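Local coordinates for protein transcriptional regulator, MarR family (Neisseria meningitidis serogroup B, PDB 3G3Z) that probably binds DNA as a winged helix-turn-helix transcription factor of the MarR family and thereby regulates transcription, at the interface of chains A and B. Coordinates in Å, arbitrary orientation; residue numbers count along the deposited sequence, not the author numbering. Chains: chain A/B, Transcriptional regulator, MarR family.

Contacts 1 and 2 are neighbouring patches of one two-fold symmetric interface, the centres of their C-alpha atoms about 8 Å apart. A:Phe114 and B:Leu9 belong to both. Contact 1 is largely apolar: helix 119-143 of chain B, with B:Leu9 of helix 5-26, packs against residues from three helices of chain A; contact 2 takes up the start of helix 5-26 of chain B and adds polar links through A:Ser110. Each patch recurs with the chains exchanged, so the first helix and the last two helices of each subunit interlock with those of the other, as expected for a MarR-family dimer.

Contact 1: the interface of chains A and B. Residues chain A 16, 114, 117, 125; chain B 9, 128-129, 132.
A:Leu125 and B:Leu132, which bury the most surface in this patch, meet through their methyl groups: CD2 of A:Leu125 lies 3.8 Å from CD1 of B:Leu132, the two side chains meeting at a slant. CG of A:Leu125 stands anti to the backbone N (chi1 -179°), which aims the fork of methyl groups at B:Leu129 and B:Leu132, about one turn apart on helix 119-143 of chain B. Its other branch, CD1, reaches CD2 of B:Leu129 at 3.8 Å, and these side chains cross nearly at right angles. A:Ile16, on helix 5-25, comes against the same helix from another side. Its terminal methyl CD1 touches CD1 of B:Leu132 at 3.9 Å and also rests against the carbonyl oxygen O of B:Leu129, while its CG1 packs on CD2 of that residue. CG1 of the isoleucine stands anti to the carbonyl carbon (chi1 -53°), and the ethyl arm thus points at the partner helix; the CG2 methyl brushes both B:Leu9 and B:Leu132. B:Leu132 is therefore held between A:Leu125 and A:Ile16, with the ring of A:Phe117 as a further wall: CG of the leucine sits 4.1 Å above the plane of the A:Phe117 ring, toward its rim. CZ of that ring lies 3.8 Å from CB of B:Asp128, and its CE1 approaches the backbone carbonyl of the aspartate; ring and carboxylate planes are 73° apart, so they do not stack. Where this patch runs into its neighbour, CZ of A:Phe114 touches CB and CD2 of B:Leu9, the latter at 3.9 Å. Carbon contacts dominate among these groups, and the branched side chains fit into one another rather than meeting across a flat surface. The site is a mainly hydrophobic part of the interface of what is, as in the MarR family generally, a dimer, joining the helical dimerization regions of the two subunits and probably helping to set the spacing of their DNA-binding domains.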
ATOM      1  N   ILE A  16      -5.585  -3.220   1.939  1.00 15.62           N
ATOM      2  CA  ILE A  16      -4.857  -4.492   1.917  1.00 17.08           C
ATOM      3  C   ILE A  16      -3.386  -4.246   2.281  1.00 16.60           C
ATOM      4  O   ILE A  16      -2.839  -4.901   3.182  1.00 18.33           O
ATOM      5  CB  ILE A  16      -4.989  -5.217   0.550  1.00 14.79           C
ATOM      6  CG1 ILE A  16      -6.460  -5.385   0.146  1.00 16.81           C
ATOM      7  CG2 ILE A  16      -4.311  -6.568   0.583  1.00 19.21           C
ATOM      8  CD1 ILE A  16      -7.284  -6.316   1.021  1.00 17.01           C
ATOM      9  N   PHE A 114      -6.196 -17.650   2.600  1.00 21.86           N
ATOM     10  CA  PHE A 114      -6.540 -18.118   1.277  1.00 22.13           C
ATOM     11  C   PHE A 114      -7.410 -19.363   1.319  1.00 20.90           C
ATOM     12  O   PHE A 114      -8.019 -19.711   0.323  1.00 22.17           O
ATOM     13  CB  PHE A 114      -5.282 -18.270   0.415  1.00 21.61           C
ATOM     14  CG  PHE A 114      -4.643 -16.947   0.069  1.00 21.47           C
ATOM     15  CD1 PHE A 114      -5.189 -16.138  -0.924  1.00 20.58           C
ATOM     16  CD2 PHE A 114      -3.523 -16.492   0.766  1.00 21.08           C
ATOM     17  CE1 PHE A 114      -4.610 -14.892  -1.236  1.00 24.59           C
ATOM     18  CE2 PHE A 114      -2.938 -15.261   0.471  1.00 21.21           C
ATOM     19  CZ  PHE A 114      -3.484 -14.456  -0.536  1.00 22.75           C
ATOM     20  N   PHE A 117     -10.464 -17.459   1.024  1.00 24.49           N
ATOM     21  CA  PHE A 117     -10.581 -16.738  -0.236  1.00 22.47           C
ATOM     22  C   PHE A 117     -10.792 -17.653  -1.437  1.00 21.42           C
ATOM     23  O   PHE A 117     -11.598 -17.350  -2.299  1.00 22.48           O
ATOM     24  CB  PHE A 117      -9.411 -15.773  -0.454  1.00 22.76           C
ATOM     25  CG  PHE A 117      -9.768 -14.610  -1.327  1.00 20.80           C
ATOM     26  CD1 PHE A 117     -10.698 -13.665  -0.893  1.00 19.44           C
ATOM     27  CD2 PHE A 117      -9.220 -14.484  -2.593  1.00 20.56           C
ATOM     28  CE1 PHE A 117     -11.061 -12.601  -1.689  1.00 18.93           C
ATOM     29  CE2 PHE A 117      -9.574 -13.414  -3.413  1.00 22.61           C
ATOM     30  CZ  PHE A 117     -10.498 -12.467  -2.958  1.00 25.88           C
ATOM     31  N   LEU A 125      -8.326 -12.353  -8.646  1.00 14.33           N
ATOM     32  CA  LEU A 125      -7.872 -11.117  -8.025  1.00 14.86           C
ATOM     33  C   LEU A 125      -6.508 -10.703  -8.569  1.00 15.53           C
ATOM     34  O   LEU A 125      -6.297  -9.538  -8.888  1.00 16.75           O
ATOM     35  CB  LEU A 125      -7.841 -11.242  -6.499  1.00 16.56           C
ATOM     36  CG  LEU A 125      -7.401  -9.975  -5.748  1.00 18.37           C
ATOM     37  CD1 LEU A 125      -8.534  -8.950  -5.658  1.00 22.86           C
ATOM     38  CD2 LEU A 125      -6.903 -10.335  -4.376  1.00 14.26           C
TER
ATOM     39  N   LEU B   9       0.463 -12.065  -3.233  1.00 18.49           N
ATOM     40  CA  LEU B   9      -0.452 -10.962  -2.966  1.00 15.95           C
ATOM     41  C   LEU B   9       0.326  -9.728  -2.515  1.00 15.30           C
ATOM     42  O   LEU B   9       0.140  -8.636  -3.049  1.00 15.98           O
ATOM     43  CB  LEU B   9      -1.489 -11.359  -1.913  1.00 12.55           C
ATOM     44  CG  LEU B   9      -2.232 -10.213  -1.205  1.00 15.58           C
ATOM     45  CD1 LEU B   9      -3.292  -9.600  -2.104  1.00 13.60           C
ATOM     46  CD2 LEU B   9      -2.850 -10.661   0.113  1.00 15.04           C
ATOM     47  N   ASP B 128     -14.389  -8.469  -3.543  1.00 23.14           N
ATOM     48  CA  ASP B 128     -13.292  -9.421  -3.321  1.00 25.05           C
ATOM     49  C   ASP B 128     -12.204  -8.827  -2.428  1.00 24.47           C
ATOM     50  O   ASP B 128     -11.756  -9.464  -1.465  1.00 20.91           O
ATOM     51  CB  ASP B 128     -12.674  -9.872  -4.652  1.00 25.80           C
ATOM     52  CG  ASP B 128     -13.448 -11.017  -5.311  1.00 32.28           C
ATOM     53  OD1 ASP B 128     -14.288 -11.671  -4.647  1.00 32.55           O
ATOM     54  OD2 ASP B 128     -13.202 -11.266  -6.510  1.00 35.54           O
ATOM     55  N   LEU B 129     -11.792  -7.604  -2.751  1.00 23.49           N
ATOM     56  CA  LEU B 129     -10.824  -6.884  -1.938  1.00 20.77           C
ATOM     57  C   LEU B 129     -11.332  -6.700  -0.506  1.00 21.35           C
ATOM     58  O   LEU B 129     -10.599  -6.949   0.448  1.00 21.39           O
ATOM     59  CB  LEU B 129     -10.474  -5.545  -2.593  1.00 20.42           C
ATOM     60  CG  LEU B 129      -9.566  -5.686  -3.815  1.00 18.75           C
ATOM     61  CD1 LEU B 129      -9.663  -4.487  -4.739  1.00 18.98           C
ATOM     62  CD2 LEU B 129      -8.112  -5.936  -3.386  1.00 19.27           C
ATOM     63  N   LEU B 132     -11.240 -10.018   1.178  1.00 23.37           N
ATOM     64  CA  LEU B 132      -9.831 -10.272   1.471  1.00 22.81           C
ATOM     65  C   LEU B 132      -9.392  -9.540   2.735  1.00 23.08           C
ATOM     66  O   LEU B 132      -8.809 -10.143   3.650  1.00 20.99           O
ATOM     67  CB  LEU B 132      -8.948  -9.839   0.302  1.00 23.72           C
ATOM     68  CG  LEU B 132      -7.736 -10.692  -0.073  1.00 25.50           C
ATOM     69  CD1 LEU B 132      -6.674  -9.789  -0.664  1.00 28.31           C
ATOM     70  CD2 LEU B 132      -7.149 -11.470   1.089  1.00 25.36           C
TER

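Contact 2: the interface of chains A and B. Residues chain A 110, 114, 122, 126; chain B 4-6, 9.
This is a helix-to-helix interface of the MarR-family dimer, mixed in character, in which the N-terminal end of helix 5-26 of chain B is docked against the last two helices of chain A and so helps to tie the subunits together. B:Gln5 and A:Phe114 bury the most surface. CB of B:Gln5 lies over one face of the A:Phe114 ring, 3.6 Å from its centroid, a CH-pi contact shifted toward the rim on the CD2 and CE2 side. CG of A:Phe114 is anti to the carbonyl carbon (chi1 -69°), which turns one face of the ring to the first turn of the partner helix. The B:Gln5 chain bends at its second torsion, turning its amide back along the ring toward A:Thr122; the amide and ring planes are 63° apart. Its carbonyl oxygen OE1 comes 3.8 Å from the methyl CG2 of A:Thr122, a packing contact. A:Ser110 supplies a polar link. Its hydroxyl OG accepts a hydrogen bond from the backbone N of B:Leu6, 3.2 Å long and fairly straight at 153°, which gives a partner to an amide at the start of the helix. The side-chain amide of B:Asn4 approaches the same hydroxyl: ND2 can donate to OG at 3.1 Å, whereas the bond from OG to OD1 is weak. CB of A:Ser110 also packs against CB of B:Leu6 at 3.6 Å. Farther along, the rim carbons CE1 and CZ of A:Phe126 meet the partner backbone, CE1 3.8 Å from CA of B:Leu9 and CZ close to O of B:Gln5. In the fold, A:Ser110 and A:Phe114 lie one turn apart on helix 93-117, A:Thr122 and A:Phe126 one turn apart on helix 119-142, and the first turns of helix 5-26 from chain B pack against both helices.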
ATOM      1  N   SER A 110      -0.934 -17.358   5.501  1.00 18.18           N
ATOM      2  CA  SER A 110      -1.254 -17.567   4.094  1.00 19.79           C
ATOM      3  C   SER A 110      -2.309 -18.665   3.938  1.00 21.21           C
ATOM      4  O   SER A 110      -3.262 -18.521   3.162  1.00 21.27           O
ATOM      5  CB  SER A 110       0.025 -17.914   3.321  1.00 19.07           C
ATOM      6  OG  SER A 110      -0.184 -17.953   1.921  1.00 17.49           O
ATOM      7  N   PHE A 114      -6.196 -17.650   2.600  1.00 21.86           N
ATOM      8  CA  PHE A 114      -6.540 -18.118   1.277  1.00 22.13           C
ATOM      9  C   PHE A 114      -7.410 -19.363   1.319  1.00 20.90           C
ATOM     10  O   PHE A 114      -8.019 -19.711   0.323  1.00 22.17           O
ATOM     11  CB  PHE A 114      -5.282 -18.270   0.415  1.00 21.61           C
ATOM     12  CG  PHE A 114      -4.643 -16.947   0.069  1.00 21.47           C
ATOM     13  CD1 PHE A 114      -5.189 -16.138  -0.924  1.00 20.58           C
ATOM     14  CD2 PHE A 114      -3.523 -16.492   0.766  1.00 21.08           C
ATOM     15  CE1 PHE A 114      -4.610 -14.892  -1.236  1.00 24.59           C
ATOM     16  CE2 PHE A 114      -2.938 -15.261   0.471  1.00 21.21           C
ATOM     17  CZ  PHE A 114      -3.484 -14.456  -0.536  1.00 22.75           C
ATOM     18  N   THR A 122      -8.545 -16.265  -6.055  1.00 19.38           N
ATOM     19  CA  THR A 122      -7.230 -15.653  -5.838  1.00 20.87           C
ATOM     20  C   THR A 122      -6.545 -15.336  -7.175  1.00 20.82           C
ATOM     21  O   THR A 122      -5.982 -14.254  -7.355  1.00 21.61           O
ATOM     22  CB  THR A 122      -6.320 -16.564  -4.981  1.00 20.78           C
ATOM     23  OG1 THR A 122      -6.918 -16.764  -3.693  1.00 22.45           O
ATOM     24  CG2 THR A 122      -4.944 -15.939  -4.798  1.00 19.45           C
ATOM     25  N   PHE A 126      -5.602 -11.666  -8.712  1.00 17.12           N
ATOM     26  CA  PHE A 126      -4.237 -11.378  -9.169  1.00 17.97           C
ATOM     27  C   PHE A 126      -4.216 -10.845 -10.599  1.00 18.61           C
ATOM     28  O   PHE A 126      -3.492  -9.894 -10.901  1.00 18.96           O
ATOM     29  CB  PHE A 126      -3.340 -12.619  -9.074  1.00 17.36           C
ATOM     30  CG  PHE A 126      -2.986 -13.030  -7.661  1.00 18.08           C
ATOM     31  CD1 PHE A 126      -3.278 -12.210  -6.576  1.00 16.81           C
ATOM     32  CD2 PHE A 126      -2.333 -14.236  -7.428  1.00 15.87           C
ATOM     33  CE1 PHE A 126      -2.942 -12.589  -5.279  1.00 18.22           C
ATOM     34  CE2 PHE A 126      -1.990 -14.623  -6.135  1.00 17.47           C
ATOM     35  CZ  PHE A 126      -2.295 -13.801  -5.058  1.00 19.61           C
TER
ATOM     36  N   ASN B   4       4.487 -18.779  -2.423  1.00 32.18           N
ATOM     37  CA  ASN B   4       3.346 -18.731  -1.524  1.00 30.66           C
ATOM     38  C   ASN B   4       2.323 -17.629  -1.917  1.00 28.95           C
ATOM     39  O   ASN B   4       2.694 -16.610  -2.500  1.00 25.82           O
ATOM     40  CB  ASN B   4       3.971 -18.575  -0.127  1.00 35.08           C
ATOM     41  CG  ASN B   4       3.058 -17.980   0.899  1.00 36.32           C
ATOM     42  OD1 ASN B   4       2.666 -16.817   0.807  1.00 33.34           O
ATOM     43  ND2 ASN B   4       2.780 -18.753   1.940  1.00 35.62           N
ATOM     44  N   GLN B   5       1.039 -17.860  -1.633  1.00 27.67           N
ATOM     45  CA  GLN B   5      -0.051 -16.968  -2.080  1.00 27.25           C
ATOM     46  C   GLN B   5       0.032 -15.579  -1.445  1.00 25.51           C
ATOM     47  O   GLN B   5      -0.214 -14.556  -2.102  1.00 22.96           O
ATOM     48  CB  GLN B   5      -1.421 -17.571  -1.742  1.00 29.77           C
ATOM     49  CG  GLN B   5      -1.654 -18.999  -2.221  1.00 35.54           C
ATOM     50  CD  GLN B   5      -2.697 -19.088  -3.307  1.00 39.13           C
ATOM     51  OE1 GLN B   5      -3.902 -19.166  -3.034  1.00 38.85           O
ATOM     52  NE2 GLN B   5      -2.244 -19.096  -4.553  1.00 43.00           N
ATOM     53  N   LEU B   6       0.351 -15.569  -0.152  1.00 21.97           N
ATOM     54  CA  LEU B   6       0.592 -14.353   0.607  1.00 20.74           C
ATOM     55  C   LEU B   6       1.710 -13.524  -0.034  1.00 18.91           C
ATOM     56  O   LEU B   6       1.619 -12.308  -0.086  1.00 16.88           O
ATOM     57  CB  LEU B   6       0.991 -14.706   2.046  1.00 20.28           C
ATOM     58  CG  LEU B   6       0.531 -13.903   3.270  1.00 21.02           C
ATOM     59  CD1 LEU B   6       1.641 -13.845   4.325  1.00 17.11           C
ATOM     60  CD2 LEU B   6       0.044 -12.519   2.927  1.00 21.39           C
ATOM     61  N   LEU B   9       0.463 -12.065  -3.233  1.00 18.49           N
ATOM     62  CA  LEU B   9      -0.452 -10.962  -2.966  1.00 15.95           C
ATOM     63  C   LEU B   9       0.326  -9.728  -2.515  1.00 15.30           C
ATOM     64  O   LEU B   9       0.140  -8.636  -3.049  1.00 15.98           O
ATOM     65  CB  LEU B   9      -1.489 -11.359  -1.913  1.00 12.55           C
ATOM     66  CG  LEU B   9      -2.232 -10.213  -1.205  1.00 15.58           C
ATOM     67  CD1 LEU B   9      -3.292  -9.600  -2.104  1.00 13.60           C
ATOM     68  CD2 LEU B   9      -2.850 -10.661   0.113  1.00 15.04           C
TER